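Local coordinates for RE68036p (Drosophila melanogaster, PDB 1SQH), which is of unknown function but has an acetyltransferase-type fold and may transfer acyl groups, possibly to the amino group of glycine, at residues A[172-177]-A[214-219]; A[222-227]-A[237-242]; A[166-171]-A[252-257]; A[160-165]-A[259-264]; A[183-188]-A[197-202]. One frame throughout, in Å; residues are numbered along the deposited sequence.

Contact 1. Residues A[172-177]-A[214-219]; sequences SEFEIR and ICRSDT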
# COMPACT_ATOMS: atom_id res chain seq x y z
N SER A 172 30.33 10.53 2.78
CA SER A 172 30.55 11.68 3.67
C SER A 172 29.67 12.88 3.35
O SER A 172 29.22 13.59 4.26
CB SER A 172 32.02 12.12 3.61
OG SER A 172 32.88 11.13 4.15
N GLU A 173 29.42 13.10 2.07
CA GLU A 173 28.60 14.24 1.65
C GLU A 173 27.20 14.20 2.25
O GLU A 173 26.53 15.23 2.34
CB GLU A 173 28.47 14.29 0.12
CG GLU A 173 29.77 14.17 -0.67
CD GLU A 173 30.19 12.72 -0.92
OE1 GLU A 173 30.79 12.10 -0.02
OE2 GLU A 173 29.90 12.20 -2.03
N PHE A 174 26.75 13.02 2.69
CA PHE A 174 25.40 12.87 3.23
C PHE A 174 25.22 12.35 4.65
O PHE A 174 26.13 11.78 5.24
CB PHE A 174 24.61 11.97 2.29
CG PHE A 174 24.70 12.37 0.86
CD1 PHE A 174 23.94 13.44 0.38
CD2 PHE A 174 25.54 11.69 -0.02
CE1 PHE A 174 24.02 13.82 -0.96
CE2 PHE A 174 25.63 12.06 -1.35
CZ PHE A 174 24.87 13.13 -1.83
N GLU A 175 24.01 12.55 5.16
CA GLU A 175 23.59 12.10 6.49
C GLU A 175 22.22 11.41 6.36
O GLU A 175 21.43 11.74 5.46
CB GLU A 175 23.45 13.28 7.45
CG GLU A 175 24.73 13.72 8.12
CD GLU A 175 24.47 14.70 9.25
OE1 GLU A 175 23.87 15.76 8.98
OE2 GLU A 175 24.86 14.41 10.41
N ILE A 176 21.95 10.45 7.24
CA ILE A 176 20.68 9.74 7.21
C ILE A 176 19.92 10.00 8.49
O ILE A 176 20.52 10.05 9.57
CB ILE A 176 20.85 8.20 7.09
CG1 ILE A 176 21.54 7.64 8.33
CG2 ILE A 176 21.63 7.86 5.85
CD1 ILE A 176 22.96 8.16 8.57
N ARG A 177 18.61 10.16 8.38
CA ARG A 177 17.76 10.40 9.54
C ARG A 177 16.32 10.07 9.18
O ARG A 177 15.98 10.00 8.00
CB ARG A 177 17.84 11.86 9.98
CG ARG A 177 17.23 12.83 8.98
CD ARG A 177 17.23 14.27 9.51
NE ARG A 177 16.74 15.23 8.52
CZ ARG A 177 15.47 15.37 8.15
NH1 ARG A 177 14.53 14.61 8.71
NH2 ARG A 177 15.14 16.24 7.21
N ILE A 214 17.85 11.17 3.18
CA ILE A 214 19.27 11.44 2.96
C ILE A 214 19.46 12.96 2.78
O ILE A 214 18.91 13.56 1.84
CB ILE A 214 19.79 10.74 1.67
CG1 ILE A 214 19.60 9.23 1.75
CG2 ILE A 214 21.27 11.04 1.48
CD1 ILE A 214 20.51 8.53 2.74
N CYS A 215 20.22 13.58 3.68
CA CYS A 215 20.46 15.01 3.57
C CYS A 215 21.95 15.33 3.45
O CYS A 215 22.79 14.60 3.98
CB CYS A 215 19.89 15.74 4.78
SG CYS A 215 18.10 15.66 4.90
N ARG A 216 22.27 16.42 2.76
CA ARG A 216 23.66 16.83 2.59
C ARG A 216 24.14 17.33 3.95
O ARG A 216 23.45 18.11 4.61
CB ARG A 216 23.78 17.95 1.56
CG ARG A 216 22.96 17.74 0.30
CD ARG A 216 23.52 18.52 -0.89
NE ARG A 216 24.61 17.79 -1.54
CZ ARG A 216 25.39 18.30 -2.49
NH1 ARG A 216 25.22 19.55 -2.90
NH2 ARG A 216 26.35 17.55 -3.03
N SER A 217 25.32 16.90 4.37
CA SER A 217 25.86 17.34 5.65
C SER A 217 25.96 18.87 5.69
O SER A 217 25.79 19.48 6.75
CB SER A 217 27.22 16.71 5.89
OG SER A 217 27.10 15.31 5.96
N ASP A 218 26.22 19.47 4.54
CA ASP A 218 26.32 20.93 4.45
C ASP A 218 24.96 21.61 4.61
O ASP A 218 24.49 21.82 5.73
CB ASP A 218 26.97 21.34 3.12
CG ASP A 218 26.40 20.59 1.92
OD1 ASP A 218 26.48 19.34 1.90
OD2 ASP A 218 25.87 21.24 0.99
N THR A 219 24.34 21.94 3.49
CA THR A 219 23.04 22.60 3.47
C THR A 219 21.96 21.88 4.29
O THR A 219 21.02 22.51 4.77
CB THR A 219 22.53 22.76 2.02
OG1 THR A 219 21.19 23.26 2.04
CG2 THR A 219 22.56 21.44 1.28
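Glu175 N donates to Cys215 O at 2.7 Å, the shortest polar bond between residues 172-177 and 214-219, and Glu175 O accepts Cys215 N in return. The two strands thus show the usual order of an antiparallel ladder, with this hydrogen-bonded pair flanked by the non-hydrogen-bonded pairs Phe174-Arg216 and Ile176-Ile214. Cys215 O is shared further: Phe174 CA lies 3.2 Å from it in a C-H...O contact, and the oxygen sits at the edge of the Phe174 ring. Beyond the strand, Ser217 carries the ladder on. Its N binds Glu173 O at 2.9 Å, coming from 35° above the carbonyl plane, while its OG, held beside its own backbone N (chi1 -62°), donates to Ser172 O at 3.2 Å within that carbonyl's plane.

On one face Ile214 serves two neighbours. Its CG2 rests 3.6 Å from Phe174 CB, and its CD1 presses on Ile176 CG2 at 3.4 Å, tighter than usual for carbons. On the other face Cys215 SG lies 3.8 Å from Arg177 NH2, the guanidinium being salt-bridged through NH1 to Asp183. Glu173 likewise pairs elsewhere, with Arg246. Strand 174-177 borders the four-stranded antiparallel sheet, strand 222-228 flanks strand 211-216 on its other side, and helix 248-263 covers the Ile214 face through Leu248 and Leu252.

Contact 2. Residues A[222-227]-A[237-242]; sequences LIAWIF and LQVLPK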
# COMPACT_ATOMS: atom_id res chain seq x y z
N LEU A 222 17.25 17.90 2.06
CA LEU A 222 16.76 16.53 1.84
C LEU A 222 16.95 16.21 0.36
O LEU A 222 16.45 16.92 -0.51
CB LEU A 222 15.27 16.45 2.19
CG LEU A 222 14.57 15.11 1.99
CD1 LEU A 222 15.14 14.05 2.92
CD2 LEU A 222 13.08 15.30 2.23
N ILE A 223 17.67 15.13 0.06
CA ILE A 223 17.95 14.83 -1.34
C ILE A 223 17.45 13.48 -1.84
O ILE A 223 17.43 13.23 -3.05
CB ILE A 223 19.48 14.96 -1.59
CG1 ILE A 223 19.73 15.52 -3.00
CG2 ILE A 223 20.19 13.62 -1.37
CD1 ILE A 223 19.31 16.96 -3.15
N ALA A 224 17.05 12.62 -0.91
CA ALA A 224 16.55 11.28 -1.24
C ALA A 224 15.79 10.74 -0.03
O ALA A 224 16.13 11.06 1.11
CB ALA A 224 17.71 10.35 -1.60
N TRP A 225 14.77 9.91 -0.27
CA TRP A 225 13.98 9.38 0.84
C TRP A 225 13.27 8.07 0.51
O TRP A 225 13.14 7.69 -0.65
CB TRP A 225 12.95 10.44 1.26
CG TRP A 225 12.16 10.96 0.10
CD1 TRP A 225 11.08 10.36 -0.48
CD2 TRP A 225 12.47 12.10 -0.70
NE1 TRP A 225 10.70 11.06 -1.61
CE2 TRP A 225 11.54 12.13 -1.77
CE3 TRP A 225 13.45 13.10 -0.63
CZ2 TRP A 225 11.56 13.13 -2.75
CZ3 TRP A 225 13.47 14.09 -1.61
CH2 TRP A 225 12.53 14.09 -2.66
N ILE A 226 12.82 7.38 1.55
CA ILE A 226 12.12 6.12 1.41
C ILE A 226 11.14 6.02 2.58
O ILE A 226 11.43 6.46 3.69
CB ILE A 226 13.15 4.94 1.40
CG1 ILE A 226 12.54 3.69 0.75
CG2 ILE A 226 13.60 4.63 2.82
CD1 ILE A 226 11.65 2.92 1.65
N PHE A 227 9.96 5.45 2.32
CA PHE A 227 8.93 5.33 3.36
C PHE A 227 8.56 3.88 3.62
O PHE A 227 8.90 2.99 2.84
CB PHE A 227 7.62 5.98 2.91
CG PHE A 227 7.58 7.46 3.04
CD1 PHE A 227 8.15 8.28 2.07
CD2 PHE A 227 6.91 8.05 4.12
CE1 PHE A 227 8.05 9.67 2.16
CE2 PHE A 227 6.80 9.43 4.23
CZ PHE A 227 7.37 10.25 3.25
N LEU A 237 10.07 5.43 -2.83
CA LEU A 237 11.51 5.65 -2.88
C LEU A 237 11.80 6.69 -3.94
O LEU A 237 11.18 6.70 -5.00
CB LEU A 237 12.25 4.36 -3.24
CG LEU A 237 13.76 4.51 -3.51
CD1 LEU A 237 14.45 4.97 -2.23
CD2 LEU A 237 14.36 3.18 -3.99
N GLN A 238 12.72 7.59 -3.66
CA GLN A 238 13.09 8.57 -4.67
C GLN A 238 14.37 9.31 -4.33
O GLN A 238 14.66 9.58 -3.16
CB GLN A 238 11.97 9.57 -4.92
CG GLN A 238 12.25 10.45 -6.13
CD GLN A 238 11.04 11.22 -6.61
OE1 GLN A 238 11.08 11.86 -7.66
NE2 GLN A 238 9.94 11.15 -5.85
N VAL A 239 15.14 9.60 -5.37
CA VAL A 239 16.39 10.34 -5.25
C VAL A 239 16.33 11.51 -6.22
O VAL A 239 16.07 11.32 -7.42
CB VAL A 239 17.61 9.45 -5.60
CG1 VAL A 239 18.88 10.29 -5.60
CG2 VAL A 239 17.74 8.30 -4.61
N LEU A 240 16.54 12.72 -5.70
CA LEU A 240 16.53 13.92 -6.53
C LEU A 240 17.62 13.77 -7.59
O LEU A 240 18.70 13.24 -7.31
CB LEU A 240 16.80 15.16 -5.66
CG LEU A 240 15.67 16.06 -5.13
CD1 LEU A 240 14.31 15.41 -5.25
CD2 LEU A 240 16.00 16.40 -3.68
N PRO A 241 17.35 14.24 -8.81
CA PRO A 241 18.32 14.15 -9.91
C PRO A 241 19.75 14.56 -9.55
O PRO A 241 20.70 13.87 -9.92
CB PRO A 241 17.70 15.05 -10.97
CG PRO A 241 16.23 14.80 -10.78
CD PRO A 241 16.10 14.88 -9.26
N LYS A 242 19.90 15.66 -8.83
CA LYS A 242 21.22 16.15 -8.45
C LYS A 242 22.01 15.22 -7.53
O LYS A 242 23.15 15.51 -7.18
CB LYS A 242 21.11 17.53 -7.81
CG LYS A 242 20.06 17.66 -6.71
CD LYS A 242 20.12 19.04 -6.07
CE LYS A 242 18.81 19.44 -5.41
NZ LYS A 242 17.71 19.70 -6.41
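Trp225 and Gln238 form the hydrogen-bonded pair at the centre of this antiparallel hairpin, with Trp225 N to Gln238 O at 2.9 Å and Gln238 N to Trp225 O at 3.0 Å. A third bond, Leu240 N to Ile223 O at 2.8 Å, continues the ladder past the end of strand 234-239.

Around these bonds lies a shell of side chains. Trp225 holds CG in the crowded position between its backbone N and carbonyl carbon (chi1 51°), and its indole runs beside the Gln238 side chain. Gln238 O stands over the centre of one ring face, Trp225 NE1 lies 3.8 Å from Gln238 CB, and the far corner Trp225 CH2 touches Leu240 CD1 at 3.4 Å. The other branch of Leu240, CD2, presses on Ile223 CD1 at 3.4 Å, and that methyl also meets Lys242 CE at the same close range. Ala224 CB and Val239 CG2, 3.6 Å apart, share the face turned to Leu252 of helix 248-263. An alanine in place of Trp225 would keep the backbone pair with Gln238 but would probably open a gap beside Leu240 CD1 and Gln238 CB.

Farther out, Ile223 and Ala224 form a classic beta bulge opposite Ile214 of strand 211-216, and Val187 of helix 184-189 packs on the indole. The backbone N and O of Trp225 and Gln238 satisfy one another, whereas Trp225 NE1 is buried with no partner in the model, which suggests that the indole acts mainly through its apolar surface.

Contact 3. Residues A[166-171]-A[252-257]; sequences KVPDLP and LAAAMS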
# COMPACT_ATOMS: atom_id res chain seq x y z
N LYS A 166 22.53 -6.88 4.51
CA LYS A 166 23.67 -5.99 4.64
C LYS A 166 23.18 -4.62 4.16
O LYS A 166 22.18 -4.52 3.45
CB LYS A 166 24.84 -6.44 3.75
CG LYS A 166 25.57 -7.68 4.22
CD LYS A 166 26.79 -7.93 3.33
CE LYS A 166 27.60 -9.14 3.79
NZ LYS A 166 28.83 -9.34 2.96
N VAL A 167 23.88 -3.57 4.56
CA VAL A 167 23.51 -2.22 4.16
C VAL A 167 24.75 -1.42 3.78
O VAL A 167 25.72 -1.37 4.53
CB VAL A 167 22.76 -1.50 5.30
CG1 VAL A 167 23.59 -1.57 6.57
CG2 VAL A 167 22.47 -0.06 4.92
N PRO A 168 24.73 -0.80 2.59
CA PRO A 168 25.84 -0.00 2.06
C PRO A 168 26.27 1.14 2.96
O PRO A 168 25.56 1.51 3.89
CB PRO A 168 25.28 0.50 0.73
CG PRO A 168 24.35 -0.59 0.32
CD PRO A 168 23.63 -0.87 1.61
N ASP A 169 27.45 1.68 2.68
CA ASP A 169 27.98 2.80 3.45
C ASP A 169 27.56 4.11 2.83
O ASP A 169 27.57 4.27 1.60
CB ASP A 169 29.50 2.73 3.52
CG ASP A 169 29.99 1.93 4.69
OD1 ASP A 169 29.50 0.79 4.87
OD2 ASP A 169 30.86 2.43 5.44
N LEU A 170 27.19 5.06 3.68
CA LEU A 170 26.75 6.38 3.26
C LEU A 170 27.92 7.35 3.03
O LEU A 170 28.73 7.58 3.93
CB LEU A 170 25.81 6.95 4.32
CG LEU A 170 25.23 8.34 4.08
CD1 LEU A 170 24.16 8.27 2.98
CD2 LEU A 170 24.63 8.86 5.38
N PRO A 171 28.02 7.92 1.83
CA PRO A 171 29.08 8.88 1.49
C PRO A 171 29.12 10.10 2.42
O PRO A 171 28.07 10.64 2.80
CB PRO A 171 28.75 9.26 0.05
CG PRO A 171 28.20 8.00 -0.49
CD PRO A 171 27.26 7.56 0.62
N LEU A 252 19.00 3.32 0.55
CA LEU A 252 17.73 3.52 1.24
C LEU A 252 16.98 2.20 1.34
O LEU A 252 16.59 1.78 2.43
CB LEU A 252 16.84 4.55 0.51
CG LEU A 252 16.95 6.05 0.83
CD1 LEU A 252 17.05 6.26 2.34
CD2 LEU A 252 18.15 6.64 0.16
N ALA A 253 16.79 1.54 0.21
CA ALA A 253 16.07 0.27 0.21
C ALA A 253 16.65 -0.77 1.16
O ALA A 253 15.91 -1.49 1.83
CB ALA A 253 15.98 -0.30 -1.21
N ALA A 254 17.97 -0.87 1.21
CA ALA A 254 18.59 -1.85 2.09
C ALA A 254 18.34 -1.47 3.55
O ALA A 254 17.89 -2.30 4.35
CB ALA A 254 20.09 -1.96 1.80
N ALA A 255 18.62 -0.21 3.89
CA ALA A 255 18.44 0.27 5.25
C ALA A 255 17.00 0.12 5.74
O ALA A 255 16.76 -0.44 6.82
CB ALA A 255 18.88 1.72 5.35
N MSE A 256 16.04 0.61 4.96
CA MSE A 256 14.65 0.48 5.36
C MSE A 256 14.24 -1.00 5.55
O MSE A 256 13.54 -1.33 6.50
CB MSE A 256 13.73 1.14 4.34
CG MSE A 256 12.29 1.22 4.78
SE MSE A 256 12.02 2.61 6.12
CE MSE A 256 12.36 1.54 7.68
N SER A 257 14.69 -1.88 4.65
CA SER A 257 14.36 -3.30 4.75
C SER A 257 14.84 -3.86 6.10
O SER A 257 14.09 -4.55 6.81
CB SER A 257 14.99 -4.09 3.60
OG SER A 257 14.43 -3.73 2.35
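Pro168 CD and Lys166 O both rest on Ala254 CB, where the chain before strand 174-177 meets helix 248-263. In the acetyltransferase (GNAT) fold that the topology of this half of the chain follows, this long helix comes directly after the fourth strand and packs on one face of the sheet. Here it is touched from outside by a segment with no regular structure, and the whole contact lies at the surface.

The tight part is small, with no hydrogen bond. Ala254 CB lies 3.7 Å from Lys166 O and equally 3.7 Å from Pro168 CD, so one methyl meets a carbonyl and, in an apolar touch, the ring of a proline two residues further on. The case illustrates how alanine lets a backbone come close to a helix: the CA atoms of Val167 and Ala254 are 5.4 Å apart. The contact is van der Waals in kind.

The looser side belongs to Val167. Its CG1 stands between the backbone N and the carbonyl carbon (chi1 53°), while CG2 is anti to the N and comes no nearer to Ala255 CB than 4.0 Å, a light touch of little area.

Other residues of this helix segment face the sheet and helix 277-286. Leu252 and Met256 pack on Ile226 of strand 222-228, and Ala253 meets Leu282 and Ile286. Within the helix, Ala253 O is gripped twice by Ser257, from opposite faces of its carbonyl plane: by the backbone N at 3.1 Å and by OG at 2.7 Å, the same OG also being hydrogen-bonded to Tyr288 OH.

Contact 4. Residues A[160-165]-A[259-264]; sequences EDAFCA and EIARGE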
# COMPACT_ATOMS: atom_id res chain seq x y z
N GLU A 160 13.62 -13.16 7.44
CA GLU A 160 14.97 -13.61 7.78
C GLU A 160 16.00 -12.90 6.91
O GLU A 160 17.01 -12.39 7.40
CB GLU A 160 15.12 -15.13 7.56
CG GLU A 160 14.06 -15.99 8.20
CD GLU A 160 12.90 -16.27 7.25
OE1 GLU A 160 12.23 -15.30 6.85
OE2 GLU A 160 12.67 -17.46 6.91
N ASP A 161 15.75 -12.86 5.60
CA ASP A 161 16.68 -12.20 4.71
C ASP A 161 16.78 -10.72 5.03
O ASP A 161 17.88 -10.17 5.09
CB ASP A 161 16.29 -12.39 3.25
CG ASP A 161 16.64 -13.78 2.74
OD1 ASP A 161 17.57 -14.40 3.33
OD2 ASP A 161 16.02 -14.23 1.76
N ALA A 162 15.63 -10.07 5.23
CA ALA A 162 15.61 -8.66 5.55
C ALA A 162 16.32 -8.41 6.88
O ALA A 162 17.09 -7.45 7.03
CB ALA A 162 14.17 -8.15 5.61
N PHE A 163 16.07 -9.29 7.85
CA PHE A 163 16.66 -9.16 9.18
C PHE A 163 18.19 -9.20 9.17
O PHE A 163 18.84 -8.42 9.87
CB PHE A 163 16.14 -10.28 10.09
CG PHE A 163 16.56 -10.15 11.54
CD1 PHE A 163 17.84 -10.52 11.94
CD2 PHE A 163 15.68 -9.65 12.49
CE1 PHE A 163 18.23 -10.39 13.28
CE2 PHE A 163 16.05 -9.51 13.82
CZ PHE A 163 17.33 -9.88 14.22
N CYS A 164 18.74 -10.11 8.36
CA CYS A 164 20.19 -10.28 8.27
C CYS A 164 20.79 -9.60 7.04
O CYS A 164 21.92 -9.89 6.67
CB CYS A 164 20.54 -11.77 8.23
SG CYS A 164 19.71 -12.79 9.49
N ALA A 165 20.03 -8.70 6.42
CA ALA A 165 20.50 -7.99 5.23
C ALA A 165 21.68 -7.08 5.51
O ALA A 165 21.84 -6.56 6.62
CB ALA A 165 19.36 -7.17 4.63
N GLU A 259 15.74 -2.08 8.87
CA GLU A 259 15.06 -1.41 9.97
C GLU A 259 13.68 -1.97 10.24
O GLU A 259 13.32 -2.22 11.39
CB GLU A 259 14.96 0.11 9.75
CG GLU A 259 14.28 0.84 10.92
CD GLU A 259 14.29 2.37 10.80
OE1 GLU A 259 13.48 3.02 11.50
OE2 GLU A 259 15.09 2.93 10.02
N ILE A 260 12.90 -2.19 9.18
CA ILE A 260 11.56 -2.72 9.38
C ILE A 260 11.61 -4.13 9.94
O ILE A 260 10.91 -4.43 10.90
CB ILE A 260 10.75 -2.75 8.05
CG1 ILE A 260 10.45 -1.32 7.58
CG2 ILE A 260 9.43 -3.52 8.27
CD1 ILE A 260 9.67 -1.24 6.27
N ALA A 261 12.42 -4.98 9.34
CA ALA A 261 12.52 -6.37 9.79
C ALA A 261 13.00 -6.53 11.22
O ALA A 261 12.62 -7.47 11.91
CB ALA A 261 13.44 -7.15 8.84
N ARG A 262 13.82 -5.60 11.70
CA ARG A 262 14.31 -5.73 13.06
C ARG A 262 13.39 -5.07 14.07
O ARG A 262 13.56 -5.24 15.27
CB ARG A 262 15.72 -5.17 13.16
CG ARG A 262 16.69 -5.90 12.26
CD ARG A 262 18.05 -5.96 12.89
NE ARG A 262 19.00 -6.76 12.11
CZ ARG A 262 20.23 -7.04 12.52
NH1 ARG A 262 20.66 -6.59 13.70
NH2 ARG A 262 21.04 -7.76 11.76
N GLY A 263 12.41 -4.32 13.58
CA GLY A 263 11.48 -3.66 14.47
C GLY A 263 10.17 -4.42 14.53
O GLY A 263 9.38 -4.24 15.45
N GLU A 264 9.92 -5.28 13.54
CA GLU A 264 8.68 -6.04 13.55
C GLU A 264 8.86 -7.28 12.69
O GLU A 264 9.72 -7.31 11.79
CB GLU A 264 7.50 -5.19 13.05
CG GLU A 264 7.48 -4.91 11.53
CD GLU A 264 6.52 -3.79 11.14
OE1 GLU A 264 6.98 -2.65 10.91
OE2 GLU A 264 5.30 -4.06 11.05
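Phe163 O takes two hydrogen bonds from the Arg262 side chain, one from NE at 2.8 Å and one from NH2 at 3.0 Å. The guanidinium approaches side-on, with the oxygen close to its plane, and the two N-H groups converge on that single acceptor. Since the carbonyl belongs to the last turn of helix 159-163, the positive charge probably also meets the negative end of that helix's dipole. Nearby, Ala261 O accepts a hydrogen bond from His159 NE2.

Stacking uses the same two residues. The guanidinium lies nearly flat on the Phe163 ring, the planes 16° apart and the centres 4.5 Å, an off-centre cation-pi contact. Arg262 CG adds a CH-pi contact over the ring face, 4.2 Å from the centroid of Phe163. Two helices are joined in this way: the short 159-163 and the end of 248-263, the long helix that follows the fourth strand in acetyltransferase folds.

Apolar contact lies deeper. Ala162 CB and Ala261 CB meet at 3.5 Å, closer than usual, and both touch Leu268 of strand 268-273. The same Ala261 methyl also approaches the backbone, its CB 3.5 Å from Phe163 N.

Contact 5. Residues A[183-188]-A[197-202]; sequences DAAMVH and GSLTYL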
# COMPACT_ATOMS: atom_id res chain seq x y z
N ASP A 183 9.42 17.58 6.14
CA ASP A 183 9.91 16.88 4.96
C ASP A 183 8.81 16.47 4.00
O ASP A 183 9.02 16.41 2.78
CB ASP A 183 10.69 15.64 5.40
CG ASP A 183 11.95 15.98 6.17
OD1 ASP A 183 12.37 15.17 7.03
OD2 ASP A 183 12.54 17.06 5.91
N ALA A 184 7.62 16.19 4.54
CA ALA A 184 6.49 15.75 3.73
C ALA A 184 6.20 16.54 2.46
O ALA A 184 5.97 15.96 1.39
CB ALA A 184 5.23 15.70 4.59
N ALA A 185 6.21 17.87 2.56
CA ALA A 185 5.91 18.71 1.41
C ALA A 185 6.93 18.57 0.27
O ALA A 185 6.57 18.63 -0.91
CB ALA A 185 5.80 20.18 1.87
N MSE A 186 8.20 18.37 0.62
CA MSE A 186 9.24 18.22 -0.39
C MSE A 186 9.06 16.90 -1.13
O MSE A 186 9.07 16.87 -2.36
CB MSE A 186 10.62 18.29 0.26
CG MSE A 186 10.82 19.49 1.19
SE MSE A 186 10.40 21.22 0.38
CE MSE A 186 8.73 21.60 1.28
N VAL A 187 8.89 15.81 -0.38
CA VAL A 187 8.70 14.50 -1.00
C VAL A 187 7.45 14.50 -1.88
O VAL A 187 7.42 13.87 -2.94
CB VAL A 187 8.59 13.36 0.08
CG1 VAL A 187 7.77 13.81 1.24
CG2 VAL A 187 7.97 12.10 -0.52
N HIS A 188 6.43 15.24 -1.45
CA HIS A 188 5.18 15.31 -2.21
C HIS A 188 5.34 16.15 -3.48
O HIS A 188 4.68 15.89 -4.49
CB HIS A 188 4.07 15.89 -1.33
CG HIS A 188 2.70 15.75 -1.92
ND1 HIS A 188 2.24 16.55 -2.94
CD2 HIS A 188 1.70 14.87 -1.66
CE1 HIS A 188 1.02 16.18 -3.28
NE2 HIS A 188 0.67 15.15 -2.51
N GLY A 197 -2.25 10.23 -3.49
CA GLY A 197 -1.78 10.42 -2.12
C GLY A 197 -1.74 11.90 -1.81
O GLY A 197 -1.27 12.70 -2.63
N SER A 198 -2.22 12.28 -0.63
CA SER A 198 -2.25 13.69 -0.23
C SER A 198 -1.08 14.07 0.67
O SER A 198 -0.42 13.20 1.25
CB SER A 198 -3.54 14.00 0.51
OG SER A 198 -3.46 13.48 1.83
N LEU A 199 -0.86 15.37 0.81
CA LEU A 199 0.21 15.90 1.65
C LEU A 199 -0.03 15.44 3.09
O LEU A 199 0.90 15.03 3.78
CB LEU A 199 0.20 17.43 1.61
CG LEU A 199 1.48 18.23 1.86
CD1 LEU A 199 1.09 19.68 2.07
CD2 LEU A 199 2.25 17.70 3.06
N THR A 200 -1.29 15.52 3.52
CA THR A 200 -1.64 15.13 4.87
C THR A 200 -1.48 13.62 5.09
O THR A 200 -1.21 13.19 6.21
CB THR A 200 -3.08 15.62 5.24
OG1 THR A 200 -3.62 14.80 6.28
CG2 THR A 200 -3.98 15.61 4.02
N TYR A 201 -1.63 12.83 4.03
CA TYR A 201 -1.43 11.38 4.14
C TYR A 201 0.05 11.20 4.45
O TYR A 201 0.41 10.50 5.40
CB TYR A 201 -1.76 10.68 2.81
CG TYR A 201 -1.31 9.22 2.74
CD1 TYR A 201 -1.49 8.35 3.81
CD2 TYR A 201 -0.77 8.70 1.56
CE1 TYR A 201 -1.15 7.00 3.72
CE2 TYR A 201 -0.43 7.34 1.45
CZ TYR A 201 -0.62 6.50 2.53
OH TYR A 201 -0.31 5.16 2.43
N LEU A 202 0.90 11.84 3.65
CA LEU A 202 2.35 11.74 3.87
C LEU A 202 2.73 12.18 5.29
O LEU A 202 3.60 11.57 5.93
CB LEU A 202 3.10 12.56 2.83
CG LEU A 202 3.58 11.81 1.57
CD1 LEU A 202 2.44 11.01 0.99
CD2 LEU A 202 4.10 12.80 0.53
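His188 keeps CG anti to its backbone N (chi1 -168°), which puts CG on the side of helix 199-208, and Leu199 likewise has CG anti to its N; from there His188 NE2 reaches Gly197 O and Leu199 CD2 reaches Ala184 CB. The helices concerned, 184-189 and 199-208, correspond to the pair that links the first and second strands of the acetyltransferase (GNAT) fold.

The one hydrogen bond between the segments runs from His188 NE2 to Gly197 O, 3.1 Å long and bent to 147° at the hydrogen, with the donor tilted 29° from the carbonyl plane. His188 CD2 lies 3.6 Å from Leu199 N, and Trp191 meets the ring from outside the two segments. Leu202 crosses His188 at about a right angle, its CD2 methyl 3.6 Å from His188 CB. Further along, Leu199 CD2 packs on Ala184 CB at 3.9 Å.

An alanine in place of His188 would keep the CB contact with Leu202 but would probably leave Gly197 O without its N-H mate and Leu199 N without the ring beside it. Helix 199-208 begins with Ser198 as N-cap: Ser198 OG, itself hydrogen-bonded to Asp88 OD1, accepts Tyr201 N at 2.9 Å.

Contacts 1 and 2, centres 12 Å apart, are pairings of neighbouring strands in one sheet, joined where Ile214 N lies 2.7 Å from Ala224 O, a probable hydrogen bond. Contacts 3 and 4, also 12 Å apart, share helix 248-263, which packs on that sheet. Contact 5 meets the sheet's other face, where Val187 packs on Trp225, and reaches contact 1 through a salt bridge; it stays about 11 Å from contact 3 at the nearest atoms. No ligand marks a site, but in related acetyltransferases the CoA pyrophosphate binds between strand four and the following helix, and pantetheine in the splay between strands four and five, probably here 234-239, the start of 248-263, and 268-273.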